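Local coordinates for uncharacterized protein (Bacteroides ovatus CL02T12C04, PDB 6PTM), which probably cleaves sugar units from the ends of carrageenan chains, as an exo-acting carrageenase of glycoside hydrolase family 42, at residues 79-84 with 532-537; 87-92 with 119-124; 458-463 with 602-607. One frame throughout, in Å; residues are numbered along the deposited sequence.

In the fold
From the N terminus, helix 69-90 enters two contacts. Residues 79-84 wait for 532-537, so contact 1 closes a loop of more than 440 residues, whereas 87-92 soon meet 119-124 on helix 109-139. Contact 2 is thus a short helical loop nested inside the long one. The two sites lie about 9 Å apart, centre to centre, and touch through the Arg535-Glu123 salt bridge. Contact 3 opens within the long loop, at the end of helix 448-460, and closes beyond it at helix 602-607, crossing contact 1 along the chain. On the opposite side of the chain's centre, it ties the beta-galactosidase-family region to the later five-stranded parallel sheet.

Contact 1. Residues 79-84 with 532-537; sequences EIFMGY and HQPRIV
Helix 69-90 passes the first turn of helix 534-549 most closely at Phe81 and Pro534, whose CA atoms are 6.3 Å apart. The contact is apolar and is carried by one ring, that of Phe81, which points at the start of the other helix. Pro534 lies over one face: its CA sits 4.0 Å from the centroid of the Phe81 ring and only 10° off the ring normal, a CH-pi contact. Pro534 CG comes down nearer the root of the ring, 3.6 Å from Phe81 CG. Tyr84 CD2, one helical turn on from Phe81, covers the opposite face near the rim, and the ring is sandwiched. At the far end Val537 CG2, held beside its own backbone N and anti to its carbonyl carbon (chi1 of CG1 167°), comes obliquely to Phe81 CZ at 4.0 Å. Phe81 CE2 also lies 3.8 Å from Gln533 N. Gln533 is the N-cap residue, and its O accepts the backbone N-H of Val537 at 3.2 Å; its NE2 bonds to Leu482 O. Ile124 of helix 109-139 packs against Phe81 as well, so the ring that helix 69-90 sends out is packed between helices 534-549 and 109-139.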
ATOM      1  N   GLU A  79      21.670 -20.072   5.935  1.00 19.71           N
ATOM      2  CA  GLU A  79      23.083 -19.979   5.458  1.00 20.23           C
ATOM      3  C   GLU A  79      23.514 -18.521   5.471  1.00 19.86           C
ATOM      4  O   GLU A  79      24.599 -18.248   5.930  1.00 17.52           O
ATOM      5  CB  GLU A  79      23.242 -20.553   4.056  1.00 21.01           C
ATOM      6  CG  GLU A  79      23.053 -22.041   4.039  1.00 20.88           C
ATOM      7  CD  GLU A  79      22.911 -22.577   2.636  1.00 23.09           C
ATOM      8  OE1 GLU A  79      22.667 -21.796   1.729  1.00 23.77           O
ATOM      9  OE2 GLU A  79      22.977 -23.776   2.492  1.00 25.63           O
ATOM     10  N   ILE A  80      22.647 -17.609   5.036  1.00 19.06           N
ATOM     11  CA  ILE A  80      22.992 -16.161   4.961  1.00 19.67           C
ATOM     12  C   ILE A  80      23.169 -15.615   6.381  1.00 19.67           C
ATOM     13  O   ILE A  80      24.154 -14.915   6.624  1.00 19.24           O
ATOM     14  CB  ILE A  80      21.941 -15.373   4.158  1.00 20.28           C
ATOM     15  CG1 ILE A  80      22.017 -15.750   2.667  1.00 21.08           C
ATOM     16  CG2 ILE A  80      22.115 -13.876   4.375  1.00 20.18           C
ATOM     17  CD1 ILE A  80      20.892 -15.176   1.831  1.00 21.64           C
ATOM     18  N   PHE A  81      22.240 -15.922   7.279  1.00 17.96           N
ATOM     19  CA  PHE A  81      22.208 -15.278   8.614  1.00 18.78           C
ATOM     20  C   PHE A  81      23.249 -15.919   9.521  1.00 18.64           C
ATOM     21  O   PHE A  81      23.533 -15.314  10.556  1.00 20.40           O
ATOM     22  CB  PHE A  81      20.817 -15.310   9.239  1.00 18.55           C
ATOM     23  CG  PHE A  81      20.022 -14.089   8.852  1.00 19.42           C
ATOM     24  CD1 PHE A  81      19.271 -14.073   7.685  1.00 18.97           C
ATOM     25  CD2 PHE A  81      20.074 -12.947   9.631  1.00 18.55           C
ATOM     26  CE1 PHE A  81      18.537 -12.946   7.349  1.00 19.82           C
ATOM     27  CE2 PHE A  81      19.347 -11.821   9.289  1.00 17.88           C
ATOM     28  CZ  PHE A  81      18.591 -11.822   8.146  1.00 18.00           C
ATOM     29  N   MET A  82      23.763 -17.092   9.180  1.00 18.03           N
ATOM     30  CA  MET A  82      24.893 -17.643   9.965  1.00 19.75           C
ATOM     31  C   MET A  82      26.069 -16.688   9.723  1.00 19.75           C
ATOM     32  O   MET A  82      26.759 -16.346  10.691  1.00 20.67           O
ATOM     33  CB  MET A  82      25.260 -19.076   9.573  1.00 20.02           C
ATOM     34  CG  MET A  82      24.262 -20.110  10.055  1.00 20.12           C
ATOM     35  SD  MET A  82      24.105 -20.153  11.866  1.00 23.29           S
ATOM     36  CE  MET A  82      25.624 -21.026  12.264  1.00 25.54           C
ATOM     37  N   GLY A  83      26.292 -16.271   8.478  1.00 19.23           N
ATOM     38  CA  GLY A  83      27.391 -15.338   8.181  1.00 21.42           C
ATOM     39  C   GLY A  83      27.133 -13.979   8.804  1.00 22.50           C
ATOM     40  O   GLY A  83      28.102 -13.337   9.299  1.00 20.09           O
ATOM     41  N   TYR A  84      25.870 -13.540   8.826  1.00 20.20           N
ATOM     42  CA  TYR A  84      25.530 -12.236   9.443  1.00 21.17           C
ATOM     43  C   TYR A  84      25.785 -12.309  10.955  1.00 21.25           C
ATOM     44  O   TYR A  84      26.338 -11.338  11.510  1.00 21.07           O
ATOM     45  CB  TYR A  84      24.093 -11.839   9.109  1.00 21.72           C
ATOM     46  CG  TYR A  84      23.846 -11.477   7.666  1.00 20.87           C
ATOM     47  CD1 TYR A  84      24.864 -11.416   6.728  1.00 21.89           C
ATOM     48  CD2 TYR A  84      22.569 -11.145   7.239  1.00 22.61           C
ATOM     49  CE1 TYR A  84      24.620 -11.056   5.413  1.00 22.62           C
ATOM     50  CE2 TYR A  84      22.302 -10.791   5.925  1.00 22.31           C
ATOM     51  CZ  TYR A  84      23.328 -10.722   5.008  1.00 23.01           C
ATOM     52  OH  TYR A  84      23.066 -10.351   3.716  1.00 21.33           O
ATOM     53  N   HIS A 532      18.190  -8.278  11.213  1.00 19.79           N
ATOM     54  CA  HIS A 532      18.515  -9.080  12.419  1.00 20.99           C
ATOM     55  C   HIS A 532      17.496 -10.200  12.672  1.00 21.52           C
ATOM     56  O   HIS A 532      17.481 -10.746  13.816  1.00 21.84           O
ATOM     57  CB  HIS A 532      18.594  -8.147  13.649  1.00 22.95           C
ATOM     58  CG  HIS A 532      19.694  -7.148  13.533  1.00 25.70           C
ATOM     59  ND1 HIS A 532      19.714  -5.968  14.237  1.00 30.37           N
ATOM     60  CD2 HIS A 532      20.842  -7.182  12.820  1.00 27.52           C
ATOM     61  CE1 HIS A 532      20.828  -5.312  13.946  1.00 30.22           C
ATOM     62  NE2 HIS A 532      21.532  -6.034  13.075  1.00 27.70           N
ATOM     63  N   GLN A 533      16.669 -10.567  11.697  1.00 19.74           N
ATOM     64  CA  GLN A 533      15.503 -11.469  11.975  1.00 18.72           C
ATOM     65  C   GLN A 533      15.363 -12.529  10.885  1.00 18.54           C
ATOM     66  O   GLN A 533      14.550 -12.401   9.955  1.00 18.04           O
ATOM     67  CB  GLN A 533      14.212 -10.667  12.088  1.00 19.56           C
ATOM     68  CG  GLN A 533      14.228  -9.594  13.157  1.00 20.17           C
ATOM     69  CD  GLN A 533      13.076  -8.631  12.990  1.00 20.63           C
ATOM     70  OE1 GLN A 533      12.726  -8.256  11.857  1.00 19.43           O
ATOM     71  NE2 GLN A 533      12.491  -8.225  14.120  1.00 18.49           N
ATOM     72  N   PRO A 534      16.109 -13.648  11.014  1.00 18.21           N
ATOM     73  CA  PRO A 534      16.077 -14.718  10.008  1.00 18.32           C
ATOM     74  C   PRO A 534      14.667 -15.256   9.714  1.00 16.41           C
ATOM     75  O   PRO A 534      14.423 -15.545   8.591  1.00 15.29           O
ATOM     76  CB  PRO A 534      16.968 -15.821  10.597  1.00 18.40           C
ATOM     77  CG  PRO A 534      17.862 -15.081  11.576  1.00 19.74           C
ATOM     78  CD  PRO A 534      17.008 -13.957  12.136  1.00 19.16           C
ATOM     79  N   ARG A 535      13.795 -15.344  10.720  1.00 16.17           N
ATOM     80  CA  ARG A 535      12.464 -15.953  10.552  1.00 15.13           C
ATOM     81  C   ARG A 535      11.517 -14.956   9.863  1.00 15.21           C
ATOM     82  O   ARG A 535      10.663 -15.427   9.082  1.00 14.29           O
ATOM     83  CB  ARG A 535      11.933 -16.510  11.866  1.00 15.26           C
ATOM     84  CG  ARG A 535      12.549 -17.848  12.250  1.00 15.45           C
ATOM     85  CD  ARG A 535      11.732 -18.619  13.241  1.00 16.09           C
ATOM     86  NE  ARG A 535      11.673 -17.966  14.525  1.00 16.68           N
ATOM     87  CZ  ARG A 535      10.914 -18.374  15.536  1.00 17.13           C
ATOM     88  NH1 ARG A 535      10.878 -17.675  16.655  1.00 18.55           N
ATOM     89  NH2 ARG A 535      10.125 -19.424  15.409  1.00 17.23           N
ATOM     90  N   ILE A 536      11.714 -13.648  10.025  1.00 15.27           N
ATOM     91  CA  ILE A 536      10.897 -12.623   9.299  1.00 15.55           C
ATOM     92  C   ILE A 536      11.275 -12.623   7.810  1.00 15.72           C
ATOM     93  O   ILE A 536      10.383 -12.647   6.958  1.00 17.44           O
ATOM     94  CB  ILE A 536      11.067 -11.234   9.958  1.00 16.36           C
ATOM     95  CG1 ILE A 536      10.645 -11.247  11.425  1.00 18.99           C
ATOM     96  CG2 ILE A 536      10.311 -10.150   9.210  1.00 16.31           C
ATOM     97  CD1 ILE A 536       9.168 -11.479  11.627  1.00 18.45           C
ATOM     98  N   VAL A 537      12.553 -12.542   7.493  1.00 15.33           N
ATOM     99  CA  VAL A 537      13.020 -12.568   6.078  1.00 16.81           C
ATOM    100  C   VAL A 537      12.448 -13.822   5.399  1.00 16.19           C
ATOM    101  O   VAL A 537      11.903 -13.732   4.280  1.00 16.01           O
ATOM    102  CB  VAL A 537      14.559 -12.498   6.033  1.00 16.47           C
ATOM    103  CG1 VAL A 537      15.126 -12.841   4.671  1.00 17.23           C
ATOM    104  CG2 VAL A 537      15.009 -11.119   6.450  1.00 16.99           C
TER

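Contact 2. Residues 87-92 with 119-124; sequences WDENNI and FERQEI
Arg121 NH2 donates to Glu89 OE1 at 2.7 Å in a salt bridge bent to 149° at the hydrogen. OE1 is met nearly along its C-O axis and lies at the edge of the guanidinium, tilted somewhat out of its plane, which stands 73° from that of the carboxylate. Glu89 reaches out with CG anti to its backbone N (chi1 -178°), and Arg121 extends toward it from CG to NE. Arg121 NH1 is taken by Asp118 OD1. With a leucine in place of Arg121, the carboxylates of Glu89 and Asp118 would probably be left without the positive charge they share. Beside this pair two acids converge: Asp88 OD2 lies 2.5 Å from Glu120 OE1, their carboxylates nearly coplanar, a spacing that probably means one of the two acids holds a proton. Arg511 NH2, in salt bridges with Asp88 OD2 and Glu120 OE2, is likely to offset the charge that remains. Asn95 ND2 holds the other oxygen of Asp88. Farther out, Asn91 ND2 folds back over a face of the Trp87 ring and donates to Trp87 O at 2.9 Å. Around these polar groups, Asp88 and Glu89 rest on Pro117, and Glu120 on Ala85. The arrangement is that of two antiparallel helices, 69-90 and 109-139, joined through the short helix 92-100 and bridged by charged side chains.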
ATOM      1  N   TRP A  87      29.496 -12.095  11.555  1.00 22.77           N
ATOM      2  CA  TRP A  87      29.813 -10.649  11.512  1.00 22.55           C
ATOM      3  C   TRP A  87      29.389 -10.001  12.826  1.00 23.26           C
ATOM      4  O   TRP A  87      30.229  -9.325  13.435  1.00 24.02           O
ATOM      5  CB  TRP A  87      29.178  -9.943  10.323  1.00 23.62           C
ATOM      6  CG  TRP A  87      29.783  -8.598  10.124  1.00 22.64           C
ATOM      7  CD1 TRP A  87      30.897  -8.309   9.395  1.00 23.10           C
ATOM      8  CD2 TRP A  87      29.358  -7.365  10.731  1.00 23.49           C
ATOM      9  NE1 TRP A  87      31.166  -6.967   9.467  1.00 22.95           N
ATOM     10  CE2 TRP A  87      30.244  -6.362  10.284  1.00 23.71           C
ATOM     11  CE3 TRP A  87      28.311  -7.011  11.584  1.00 24.35           C
ATOM     12  CZ2 TRP A  87      30.108  -5.024  10.660  1.00 24.47           C
ATOM     13  CZ3 TRP A  87      28.155  -5.689  11.933  1.00 25.80           C
ATOM     14  CH2 TRP A  87      29.056  -4.712  11.487  1.00 25.70           C
ATOM     15  N   ASP A  88      28.184 -10.271  13.313  1.00 20.37           N
ATOM     16  CA  ASP A  88      27.702  -9.585  14.529  1.00 21.93           C
ATOM     17  C   ASP A  88      28.640  -9.945  15.700  1.00 23.93           C
ATOM     18  O   ASP A  88      28.981  -9.063  16.503  1.00 24.06           O
ATOM     19  CB  ASP A  88      26.218  -9.862  14.805  1.00 22.94           C
ATOM     20  CG  ASP A  88      25.261  -9.345  13.731  1.00 23.34           C
ATOM     21  OD1 ASP A  88      25.577  -8.297  13.136  1.00 25.20           O
ATOM     22  OD2 ASP A  88      24.189  -9.996  13.496  1.00 22.06           O
ATOM     23  N   GLU A  89      28.998 -11.210  15.825  1.00 25.67           N
ATOM     24  CA  GLU A  89      29.842 -11.721  16.935  1.00 28.64           C
ATOM     25  C   GLU A  89      31.191 -10.993  16.894  1.00 28.60           C
ATOM     26  O   GLU A  89      31.701 -10.702  17.948  1.00 25.84           O
ATOM     27  CB  GLU A  89      29.990 -13.236  16.790  1.00 30.70           C
ATOM     28  CG  GLU A  89      30.795 -13.906  17.882  1.00 35.57           C
ATOM     29  CD  GLU A  89      31.261 -15.286  17.447  1.00 40.33           C
ATOM     30  OE1 GLU A  89      30.514 -15.996  16.739  1.00 38.19           O
ATOM     31  OE2 GLU A  89      32.396 -15.633  17.769  1.00 52.70           O
ATOM     32  N   ASN A  90      31.712 -10.679  15.701  1.00 30.76           N
ATOM     33  CA  ASN A  90      33.065 -10.081  15.514  1.00 30.69           C
ATOM     34  C   ASN A  90      33.009  -8.551  15.516  1.00 30.70           C
ATOM     35  O   ASN A  90      34.093  -7.944  15.481  1.00 33.30           O
ATOM     36  CB  ASN A  90      33.738 -10.540  14.225  1.00 30.17           C
ATOM     37  CG  ASN A  90      34.149 -11.989  14.293  1.00 32.49           C
ATOM     38  OD1 ASN A  90      34.415 -12.509  15.371  1.00 34.35           O
ATOM     39  ND2 ASN A  90      34.174 -12.647  13.149  1.00 31.28           N
ATOM     40  N   ASN A  91      31.831  -7.937  15.567  1.00 27.11           N
ATOM     41  CA  ASN A  91      31.704  -6.465  15.426  1.00 27.62           C
ATOM     42  C   ASN A  91      30.716  -5.963  16.474  1.00 28.86           C
ATOM     43  O   ASN A  91      29.818  -5.186  16.089  1.00 28.29           O
ATOM     44  CB  ASN A  91      31.328  -6.112  13.984  1.00 28.57           C
ATOM     45  CG  ASN A  91      32.429  -6.453  13.001  1.00 27.77           C
ATOM     46  OD1 ASN A  91      33.301  -5.624  12.750  1.00 30.52           O
ATOM     47  ND2 ASN A  91      32.418  -7.657  12.456  1.00 22.44           N
ATOM     48  N   ILE A  92      30.851  -6.405  17.737  1.00 28.09           N
ATOM     49  CA  ILE A  92      29.907  -6.026  18.834  1.00 30.46           C
ATOM     50  C   ILE A  92      29.784  -4.493  18.866  1.00 30.52           C
ATOM     51  O   ILE A  92      28.636  -3.954  19.061  1.00 29.02           O
ATOM     52  CB  ILE A  92      30.333  -6.553  20.226  1.00 33.24           C
ATOM     53  CG1 ILE A  92      30.558  -8.071  20.321  1.00 34.64           C
ATOM     54  CG2 ILE A  92      29.326  -6.075  21.273  1.00 33.49           C
ATOM     55  CD1 ILE A  92      29.498  -8.919  19.690  1.00 38.43           C
ATOM     56  N   PHE A 119      20.828 -14.783  19.295  1.00 18.96           N
ATOM     57  CA  PHE A 119      19.385 -14.603  18.999  1.00 17.82           C
ATOM     58  C   PHE A 119      19.165 -15.044  17.543  1.00 17.07           C
ATOM     59  O   PHE A 119      18.301 -15.913  17.246  1.00 16.17           O
ATOM     60  CB  PHE A 119      18.933 -13.166  19.268  1.00 17.42           C
ATOM     61  CG  PHE A 119      17.608 -12.860  18.621  1.00 18.88           C
ATOM     62  CD1 PHE A 119      16.442 -13.374  19.158  1.00 19.75           C
ATOM     63  CD2 PHE A 119      17.545 -12.163  17.413  1.00 18.10           C
ATOM     64  CE1 PHE A 119      15.213 -13.143  18.535  1.00 21.04           C
ATOM     65  CE2 PHE A 119      16.327 -11.936  16.792  1.00 18.74           C
ATOM     66  CZ  PHE A 119      15.165 -12.434  17.348  1.00 20.66           C
ATOM     67  N   GLU A 120      20.029 -14.566  16.653  1.00 17.18           N
ATOM     68  CA  GLU A 120      19.979 -14.925  15.226  1.00 18.13           C
ATOM     69  C   GLU A 120      20.180 -16.432  15.076  1.00 19.73           C
ATOM     70  O   GLU A 120      19.425 -17.021  14.286  1.00 18.41           O
ATOM     71  CB  GLU A 120      20.973 -14.108  14.421  1.00 17.87           C
ATOM     72  CG  GLU A 120      20.561 -12.657  14.375  1.00 18.75           C
ATOM     73  CD  GLU A 120      21.640 -11.776  13.785  1.00 20.24           C
ATOM     74  OE1 GLU A 120      22.790 -11.879  14.277  1.00 18.49           O
ATOM     75  OE2 GLU A 120      21.327 -10.988  12.833  1.00 17.95           O
ATOM     76  N   ARG A 121      21.118 -17.039  15.810  1.00 17.51           N
ATOM     77  CA  ARG A 121      21.338 -18.495  15.676  1.00 18.62           C
ATOM     78  C   ARG A 121      20.116 -19.238  16.235  1.00 17.36           C
ATOM     79  O   ARG A 121      19.731 -20.271  15.655  1.00 16.56           O
ATOM     80  CB  ARG A 121      22.671 -18.871  16.330  1.00 18.81           C
ATOM     81  CG  ARG A 121      23.880 -18.395  15.551  1.00 19.15           C
ATOM     82  CD  ARG A 121      25.101 -18.259  16.461  1.00 19.51           C
ATOM     83  NE  ARG A 121      26.251 -17.742  15.751  1.00 20.60           N
ATOM     84  CZ  ARG A 121      27.225 -17.036  16.305  1.00 20.86           C
ATOM     85  NH1 ARG A 121      27.190 -16.748  17.585  1.00 22.43           N
ATOM     86  NH2 ARG A 121      28.204 -16.575  15.557  1.00 22.28           N
ATOM     87  N   GLN A 122      19.512 -18.729  17.308  1.00 16.83           N
ATOM     88  CA  GLN A 122      18.349 -19.403  17.919  1.00 19.08           C
ATOM     89  C   GLN A 122      17.166 -19.308  16.950  1.00 19.55           C
ATOM     90  O   GLN A 122      16.400 -20.313  16.840  1.00 19.27           O
ATOM     91  CB  GLN A 122      18.026 -18.837  19.302  1.00 18.66           C
ATOM     92  CG  GLN A 122      16.913 -19.615  19.988  1.00 20.27           C
ATOM     93  CD  GLN A 122      17.258 -21.071  20.225  1.00 21.70           C
ATOM     94  OE1 GLN A 122      18.393 -21.439  20.530  1.00 21.93           O
ATOM     95  NE2 GLN A 122      16.260 -21.920  20.111  1.00 19.06           N
ATOM     96  N   GLU A 123      17.000 -18.158  16.278  1.00 19.49           N
ATOM     97  CA  GLU A 123      15.945 -17.991  15.247  1.00 18.17           C
ATOM     98  C   GLU A 123      16.200 -19.011  14.136  1.00 18.94           C
ATOM     99  O   GLU A 123      15.247 -19.612  13.687  1.00 17.41           O
ATOM    100  CB  GLU A 123      15.921 -16.559  14.727  1.00 18.24           C
ATOM    101  CG  GLU A 123      15.399 -15.601  15.768  1.00 18.61           C
ATOM    102  CD  GLU A 123      13.934 -15.797  16.072  1.00 20.41           C
ATOM    103  OE1 GLU A 123      13.102 -15.544  15.159  1.00 18.77           O
ATOM    104  OE2 GLU A 123      13.624 -16.180  17.224  1.00 20.31           O
ATOM    105  N   ILE A 124      17.452 -19.211  13.723  1.00 17.92           N
ATOM    106  CA  ILE A 124      17.781 -20.218  12.670  1.00 18.86           C
ATOM    107  C   ILE A 124      17.395 -21.627  13.169  1.00 19.16           C
ATOM    108  O   ILE A 124      16.834 -22.381  12.378  1.00 20.56           O
ATOM    109  CB  ILE A 124      19.257 -20.105  12.281  1.00 20.96           C
ATOM    110  CG1 ILE A 124      19.531 -18.773  11.565  1.00 21.40           C
ATOM    111  CG2 ILE A 124      19.683 -21.319  11.472  1.00 19.58           C
ATOM    112  CD1 ILE A 124      21.005 -18.434  11.401  1.00 22.21           C
TER

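Contact 3. Residues 458-463 with 602-607; sequences KSVSPD and EGILKN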
ATOM      1  N   LYS A 458      -8.271   0.393  -5.006  1.00 12.57           N
ATOM      2  CA  LYS A 458      -8.875  -0.636  -5.876  1.00 12.74           C
ATOM      3  C   LYS A 458     -10.307  -0.230  -6.273  1.00 13.65           C
ATOM      4  O   LYS A 458     -10.747  -0.648  -7.363  1.00 14.25           O
ATOM      5  CB  LYS A 458      -8.857  -2.004  -5.200  1.00 14.21           C
ATOM      6  CG  LYS A 458      -7.466  -2.596  -4.996  1.00 14.27           C
ATOM      7  CD  LYS A 458      -6.821  -3.060  -6.303  1.00 15.38           C
ATOM      8  CE  LYS A 458      -7.328  -4.434  -6.660  1.00 16.39           C
ATOM      9  NZ  LYS A 458      -6.765  -4.895  -7.934  1.00 17.84           N
ATOM     10  N   SER A 459     -11.005   0.589  -5.487  1.00 12.42           N
ATOM     11  CA  SER A 459     -12.309   1.164  -5.912  1.00 12.35           C
ATOM     12  C   SER A 459     -12.081   2.066  -7.127  1.00 12.56           C
ATOM     13  O   SER A 459     -12.874   2.002  -8.101  1.00 12.15           O
ATOM     14  CB  SER A 459     -12.987   1.881  -4.774  1.00 12.65           C
ATOM     15  OG  SER A 459     -13.379   0.947  -3.739  1.00 14.31           O
ATOM     16  N   VAL A 460     -11.020   2.864  -7.084  1.00 12.39           N
ATOM     17  CA  VAL A 460     -10.670   3.817  -8.168  1.00 14.56           C
ATOM     18  C   VAL A 460     -10.248   3.046  -9.424  1.00 14.93           C
ATOM     19  O   VAL A 460     -10.822   3.335 -10.519  1.00 15.95           O
ATOM     20  CB  VAL A 460      -9.580   4.805  -7.728  1.00 13.38           C
ATOM     21  CG1 VAL A 460      -9.087   5.628  -8.916  1.00 13.56           C
ATOM     22  CG2 VAL A 460     -10.091   5.718  -6.636  1.00 13.60           C
ATOM     23  N   SER A 461      -9.323   2.081  -9.270  1.00 14.43           N
ATOM     24  CA  SER A 461      -8.709   1.303 -10.381  1.00 13.90           C
ATOM     25  C   SER A 461      -8.711  -0.175 -10.063  1.00 14.78           C
ATOM     26  O   SER A 461      -7.746  -0.680  -9.494  1.00 14.00           O
ATOM     27  CB  SER A 461      -7.306   1.754 -10.633  1.00 14.08           C
ATOM     28  OG  SER A 461      -7.295   3.091 -11.088  1.00 13.32           O
ATOM     29  N   PRO A 462      -9.790  -0.929 -10.366  1.00 16.99           N
ATOM     30  CA  PRO A 462      -9.805  -2.355 -10.024  1.00 17.82           C
ATOM     31  C   PRO A 462      -8.886  -3.247 -10.874  1.00 17.76           C
ATOM     32  O   PRO A 462      -8.620  -4.371 -10.411  1.00 18.69           O
ATOM     33  CB  PRO A 462     -11.284  -2.766 -10.194  1.00 17.90           C
ATOM     34  CG  PRO A 462     -11.836  -1.744 -11.138  1.00 18.73           C
ATOM     35  CD  PRO A 462     -11.071  -0.455 -10.903  1.00 17.27           C
ATOM     36  N   ASP A 463      -8.383  -2.776 -12.028  1.00 16.82           N
ATOM     37  CA  ASP A 463      -7.786  -3.680 -13.052  1.00 18.33           C
ATOM     38  C   ASP A 463      -6.288  -3.420 -13.251  1.00 15.70           C
ATOM     39  O   ASP A 463      -5.778  -3.578 -14.389  1.00 16.43           O
ATOM     40  CB  ASP A 463      -8.570  -3.568 -14.371  1.00 21.59           C
ATOM     41  CG  ASP A 463     -10.027  -3.992 -14.198  1.00 25.10           C
ATOM     42  OD1 ASP A 463     -10.315  -4.778 -13.262  1.00 26.23           O
ATOM     43  OD2 ASP A 463     -10.870  -3.501 -14.962  1.00 30.58           O
ATOM     44  N   GLU A 602     -17.437  10.970  -7.299  1.00 14.67           N
ATOM     45  CA  GLU A 602     -17.895  11.385  -8.639  1.00 15.33           C
ATOM     46  C   GLU A 602     -17.123  10.625  -9.741  1.00 15.55           C
ATOM     47  O   GLU A 602     -17.750  10.111 -10.677  1.00 15.47           O
ATOM     48  CB  GLU A 602     -17.730  12.893  -8.814  1.00 17.54           C
ATOM     49  CG  GLU A 602     -18.116  13.339 -10.223  1.00 19.11           C
ATOM     50  CD  GLU A 602     -18.192  14.840 -10.438  1.00 21.16           C
ATOM     51  OE1 GLU A 602     -17.931  15.628  -9.489  1.00 22.56           O
ATOM     52  OE2 GLU A 602     -18.488  15.214 -11.584  1.00 22.00           O
ATOM     53  N   GLY A 603     -15.795  10.544  -9.641  1.00 15.00           N
ATOM     54  CA  GLY A 603     -14.955   9.926 -10.681  1.00 15.63           C
ATOM     55  C   GLY A 603     -15.225   8.441 -10.834  1.00 14.56           C
ATOM     56  O   GLY A 603     -15.294   7.937 -11.959  1.00 14.62           O
ATOM     57  N   ILE A 604     -15.399   7.730  -9.733  1.00 13.93           N
ATOM     58  CA  ILE A 604     -15.760   6.292  -9.766  1.00 13.75           C
ATOM     59  C   ILE A 604     -17.141   6.124 -10.421  1.00 14.55           C
ATOM     60  O   ILE A 604     -17.302   5.209 -11.280  1.00 14.26           O
ATOM     61  CB  ILE A 604     -15.658   5.705  -8.340  1.00 14.52           C
ATOM     62  CG1 ILE A 604     -14.195   5.545  -7.921  1.00 14.85           C
ATOM     63  CG2 ILE A 604     -16.403   4.396  -8.205  1.00 13.11           C
ATOM     64  CD1 ILE A 604     -13.980   5.303  -6.424  1.00 14.90           C
ATOM     65  N   LEU A 605     -18.132   6.924 -10.034  1.00 15.17           N
ATOM     66  CA  LEU A 605     -19.496   6.756 -10.606  1.00 16.65           C
ATOM     67  C   LEU A 605     -19.407   7.049 -12.103  1.00 17.18           C
ATOM     68  O   LEU A 605     -20.082   6.362 -12.891  1.00 18.40           O
ATOM     69  CB  LEU A 605     -20.502   7.676  -9.902  1.00 17.16           C
ATOM     70  CG  LEU A 605     -21.280   7.038  -8.749  1.00 19.79           C
ATOM     71  CD1 LEU A 605     -20.339   6.493  -7.690  1.00 22.86           C
ATOM     72  CD2 LEU A 605     -22.168   8.058  -8.098  1.00 23.25           C
ATOM     73  N   LYS A 606     -18.606   8.024 -12.515  1.00 17.43           N
ATOM     74  CA  LYS A 606     -18.584   8.385 -13.957  1.00 18.85           C
ATOM     75  C   LYS A 606     -17.758   7.395 -14.773  1.00 17.54           C
ATOM     76  O   LYS A 606     -18.037   7.281 -15.946  1.00 18.70           O
ATOM     77  CB  LYS A 606     -18.075   9.804 -14.168  1.00 18.98           C
ATOM     78  CG  LYS A 606     -19.051  10.815 -13.607  1.00 21.62           C
ATOM     79  CD  LYS A 606     -18.715  12.239 -13.926  1.00 25.64           C
ATOM     80  CE  LYS A 606     -19.970  12.976 -14.340  1.00 27.47           C
ATOM     81  NZ  LYS A 606     -19.878  14.382 -13.906  1.00 30.20           N
ATOM     82  N   ASN A 607     -16.763   6.731 -14.203  1.00 17.02           N
ATOM     83  CA  ASN A 607     -15.778   5.988 -15.034  1.00 17.88           C
ATOM     84  C   ASN A 607     -15.845   4.480 -14.830  1.00 18.76           C
ATOM     85  O   ASN A 607     -15.201   3.818 -15.613  1.00 19.05           O
ATOM     86  CB  ASN A 607     -14.365   6.483 -14.742  1.00 19.77           C
ATOM     87  CG  ASN A 607     -14.207   7.895 -15.259  1.00 21.55           C
ATOM     88  OD1 ASN A 607     -14.072   8.081 -16.468  1.00 20.57           O
ATOM     89  ND2 ASN A 607     -14.284   8.878 -14.371  1.00 22.15           N
TER
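Ser459 OG is gripped twice, bonding to Asp455 O one turn back in its own helix and to Phe599 N on the strand leading to helix 602-607. The hydroxyl of this buried serine thus spans the two parts of the chain. Across the contact there is no hydrogen bond between the two segments; Ile604 does the touching. Its CG1 is anti to the carbonyl carbon (chi1 -73°) and the chain is extended beyond it, which carries CD1 onto the last turn of helix 448-460. There Ile604 CD1 lies 3.9 Å from Ser459 CB and equally 3.9 Å from Val460 CG2, bridging the two neighbours. The Val460 and Ile604 side chains cross at about a right angle, and Ile604 CG1 rests 3.8 Å from Ser459 O. Helix 602-607 is tied within itself: Asn607 ND2 donates to Gly603 O at 2.8 Å with an angle of 153°, and Lys606 NZ meets Glu602 OE2 in a salt bridge of 2.8 Å on the anti side of that carboxylate. Just past this helix, Asn608 ND2 bonds to Val460 O. Helix 411-417 packs on Val460, while Arg565 on strand 564-567 borders Ser459 and Ile604. The contact therefore sits between helix 448-460, which leads into strand 466-471, and the edge of the five-stranded parallel sheet where strand 597-600 gives way to helix 602-607.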